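Long-range contact in CdnC (Chryseobacterium gregarium DSM 19109, PDB 7MGV), which probably uses ATP to install omega-ester macrocycles in a ribosomally made multicore precursor peptide, as an ATP-grasp ligase: residues I26-A31 with R52-E57. Numbering follows the deposited sequence.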
ATOM      1  N   ILE A  26       9.363  -3.851  17.867  1.00 35.94           N
ATOM      2  CA  ILE A  26       9.186  -2.440  17.546  1.00 44.25           C
ATOM      3  C   ILE A  26      10.049  -2.108  16.338  1.00 50.39           C
ATOM      4  O   ILE A  26      11.262  -2.350  16.351  1.00 49.30           O
ATOM      5  CB  ILE A  26       9.543  -1.532  18.736  1.00 44.95           C
ATOM      6  CG1 ILE A  26       8.589  -1.779  19.907  1.00 41.98           C
ATOM      7  CG2 ILE A  26       9.505  -0.071  18.315  1.00 45.49           C
ATOM      8  CD1 ILE A  26       8.775  -0.815  21.058  1.00 37.32           C
ATOM      9  N   ILE A  27       9.425  -1.555  15.302  1.00 47.66           N
ATOM     10  CA  ILE A  27      10.113  -1.154  14.081  1.00 44.52           C
ATOM     11  C   ILE A  27      10.359   0.348  14.142  1.00 50.11           C
ATOM     12  O   ILE A  27       9.413   1.134  14.286  1.00 49.40           O
ATOM     13  CB  ILE A  27       9.302  -1.529  12.832  1.00 41.90           C
ATOM     14  CG1 ILE A  27       8.792  -2.968  12.935  1.00 39.83           C
ATOM     15  CG2 ILE A  27      10.139  -1.337  11.576  1.00 34.34           C
ATOM     16  CD1 ILE A  27       9.880  -4.013  12.843  1.00 42.44           C
ATOM     17  N   THR A  28      11.619   0.747  14.024  1.00 53.21           N
ATOM     18  CA  THR A  28      12.007   2.154  14.071  1.00 56.65           C
ATOM     19  C   THR A  28      13.215   2.345  13.156  1.00 53.70           C
ATOM     20  O   THR A  28      13.522   1.488  12.324  1.00 49.00           O
ATOM     21  CB  THR A  28      12.309   2.594  15.515  1.00 64.03           C
ATOM     22  OG1 THR A  28      12.957   1.525  16.218  1.00 70.27           O
ATOM     23  CG2 THR A  28      11.037   2.991  16.245  1.00 65.91           C
ATOM     24  N   HIS A  29      13.890   3.482  13.307  1.00 59.69           N
ATOM     25  CA  HIS A  29      15.173   3.738  12.670  1.00 64.86           C
ATOM     26  C   HIS A  29      16.141   4.254  13.728  1.00 67.47           C
ATOM     27  O   HIS A  29      15.755   4.558  14.860  1.00 67.23           O
ATOM     28  CB  HIS A  29      15.043   4.730  11.504  1.00 60.66           C
ATOM     29  CG  HIS A  29      14.538   6.079  11.908  1.00 83.17           C
ATOM     30  ND1 HIS A  29      15.344   7.198  11.936  1.00 94.76           N
ATOM     31  CD2 HIS A  29      13.308   6.492  12.295  1.00 85.38           C
ATOM     32  CE1 HIS A  29      14.631   8.241  12.323  1.00 91.48           C
ATOM     33  NE2 HIS A  29      13.393   7.840  12.548  1.00 89.38           N
ATOM     34  N   THR A  30      17.417   4.346  13.348  1.00 68.51           N
ATOM     35  CA  THR A  30      18.458   4.661  14.322  1.00 71.15           C
ATOM     36  C   THR A  30      18.311   6.065  14.897  1.00 76.53           C
ATOM     37  O   THR A  30      18.628   6.283  16.072  1.00 76.71           O
ATOM     38  CB  THR A  30      19.839   4.502  13.687  1.00 64.63           C
ATOM     39  OG1 THR A  30      19.919   5.308  12.506  1.00 65.31           O
ATOM     40  CG2 THR A  30      20.091   3.047  13.326  1.00 60.26           C
ATOM     41  N   ALA A  31      17.840   7.026  14.101  1.00 73.17           N
ATOM     42  CA  ALA A  31      17.768   8.397  14.593  1.00 80.79           C
ATOM     43  C   ALA A  31      16.651   8.575  15.614  1.00 86.52           C
ATOM     44  O   ALA A  31      16.762   9.423  16.506  1.00 90.53           O
ATOM     45  CB  ALA A  31      17.596   9.372  13.429  1.00 85.66           C
ATOM     46  N   ARG A  52      14.080  -4.423  19.376  1.00 45.67           N
ATOM     47  CA  ARG A  52      14.216  -3.255  18.517  1.00 49.43           C
ATOM     48  C   ARG A  52      14.747  -3.683  17.154  1.00 51.26           C
ATOM     49  O   ARG A  52      15.857  -4.216  17.053  1.00 54.77           O
ATOM     50  CB  ARG A  52      15.144  -2.223  19.155  1.00 51.41           C
ATOM     51  CG  ARG A  52      15.079  -0.843  18.519  1.00 58.58           C
ATOM     52  CD  ARG A  52      15.861   0.171  19.338  1.00 64.90           C
ATOM     53  NE  ARG A  52      15.386   1.535  19.129  1.00 74.46           N
ATOM     54  CZ  ARG A  52      16.068   2.474  18.481  1.00 71.62           C
ATOM     55  NH1 ARG A  52      17.262   2.199  17.975  1.00 78.37           N
ATOM     56  NH2 ARG A  52      15.557   3.688  18.341  1.00 72.51           N
ATOM     57  N   PHE A  53      13.956  -3.447  16.112  1.00 55.17           N
ATOM     58  CA  PHE A  53      14.347  -3.710  14.730  1.00 51.71           C
ATOM     59  C   PHE A  53      14.473  -2.356  14.040  1.00 55.75           C
ATOM     60  O   PHE A  53      13.478  -1.786  13.583  1.00 58.67           O
ATOM     61  CB  PHE A  53      13.332  -4.613  14.033  1.00 45.96           C
ATOM     62  CG  PHE A  53      13.776  -5.113  12.679  1.00 54.60           C
ATOM     63  CD1 PHE A  53      15.053  -4.858  12.203  1.00 55.44           C
ATOM     64  CD2 PHE A  53      12.908  -5.844  11.884  1.00 56.11           C
ATOM     65  CE1 PHE A  53      15.452  -5.317  10.961  1.00 53.35           C
ATOM     66  CE2 PHE A  53      13.302  -6.307  10.643  1.00 55.27           C
ATOM     67  CZ  PHE A  53      14.575  -6.043  10.181  1.00 47.93           C
ATOM     68  N   ASN A  54      15.698  -1.844  13.968  1.00 59.01           N
ATOM     69  CA  ASN A  54      15.945  -0.565  13.317  1.00 62.33           C
ATOM     70  C   ASN A  54      16.012  -0.779  11.811  1.00 59.74           C
ATOM     71  O   ASN A  54      16.848  -1.546  11.318  1.00 52.05           O
ATOM     72  CB  ASN A  54      17.221   0.074  13.854  1.00 64.08           C
ATOM     73  CG  ASN A  54      16.952   0.992  15.029  1.00 69.89           C
ATOM     74  OD1 ASN A  54      17.823   1.748  15.454  1.00 73.66           O
ATOM     75  ND2 ASN A  54      15.733   0.932  15.558  1.00 73.60           N
ATOM     76  N   VAL A  55      15.131  -0.092  11.087  1.00 56.64           N
ATOM     77  CA  VAL A  55      14.822  -0.474   9.716  1.00 54.37           C
ATOM     78  C   VAL A  55      15.832   0.063   8.709  1.00 52.68           C
ATOM     79  O   VAL A  55      15.984  -0.519   7.628  1.00 48.37           O
ATOM     80  CB  VAL A  55      13.390  -0.015   9.385  1.00 52.30           C
ATOM     81  CG1 VAL A  55      13.365   1.429   8.902  1.00 49.10           C
ATOM     82  CG2 VAL A  55      12.752  -0.947   8.390  1.00 46.47           C
ATOM     83  N   ASP A  56      16.536   1.152   9.030  1.00 50.98           N
ATOM     84  CA  ASP A  56      17.566   1.652   8.128  1.00 48.59           C
ATOM     85  C   ASP A  56      18.780   0.738   8.088  1.00 54.02           C
ATOM     86  O   ASP A  56      19.536   0.773   7.110  1.00 51.04           O
ATOM     87  CB  ASP A  56      17.989   3.064   8.535  1.00 54.09           C
ATOM     88  CG  ASP A  56      18.343   3.167  10.005  1.00 62.91           C
ATOM     89  OD1 ASP A  56      17.770   2.406  10.813  1.00 61.91           O
ATOM     90  OD2 ASP A  56      19.192   4.015  10.351  1.00 66.82           O
ATOM     91  N   GLU A  57      18.979  -0.080   9.120  1.00 59.31           N
ATOM     92  CA  GLU A  57      20.109  -0.997   9.174  1.00 64.15           C
ATOM     93  C   GLU A  57      19.839  -2.316   8.463  1.00 64.44           C
ATOM     94  O   GLU A  57      20.690  -3.211   8.513  1.00 64.54           O
ATOM     95  CB  GLU A  57      20.497  -1.267  10.629  1.00 61.29           C
ATOM     96  CG  GLU A  57      20.629  -0.025  11.498  1.00 70.25           C
ATOM     97  CD  GLU A  57      21.907   0.764  11.248  1.00 79.95           C
ATOM     98  OE1 GLU A  57      22.689   0.925  12.209  1.00 83.33           O
ATOM     99  OE2 GLU A  57      22.130   1.237  10.113  1.00 71.88           O
TER
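Ile26 O accepts a nearly straight hydrogen bond from Phe53 N (2.9 Å), the first of three backbone bonds between the parallel chains. Ile27 turns its branched side chain into the core: CG1, beside its own backbone N (chi1 -46°), carries CD1 alongside Phe53, 3.7 Å from CD2, while CG2 touches Val55 CB at 4.1 Å, the two side chains crossing at about a right angle. Beta-branched and aromatic residues suit such a buried strand face. On the other face, the extended Arg52 side chain runs across that of Thr28, whose OG1 lies over one face of the guanidinium, offset toward the rim. Thr28 N binds Phe53 O, and Thr28 O takes Val55 N at 2.6 Å. His29 lays CB against Asp56 OD1. Threonine suits position 30 because hydroxyl and backbone N both reach the short Asp56 carboxylate: OG1 donates to the syn lone pair of OD2 (2.6 Å), and N meets OD1 from above the carboxylate plane (3.2 Å). Were Asp56 an alanine, both donors would probably lose this acceptor, leaving the turn after strand 22-28 less fixed. In this beta-alpha-beta unit, helix 35-46 packs Ile36 on Thr28 and Arg52, helix 110-130 covers Ile27 and Phe53, and strand 91-94 flanks strand 22-28.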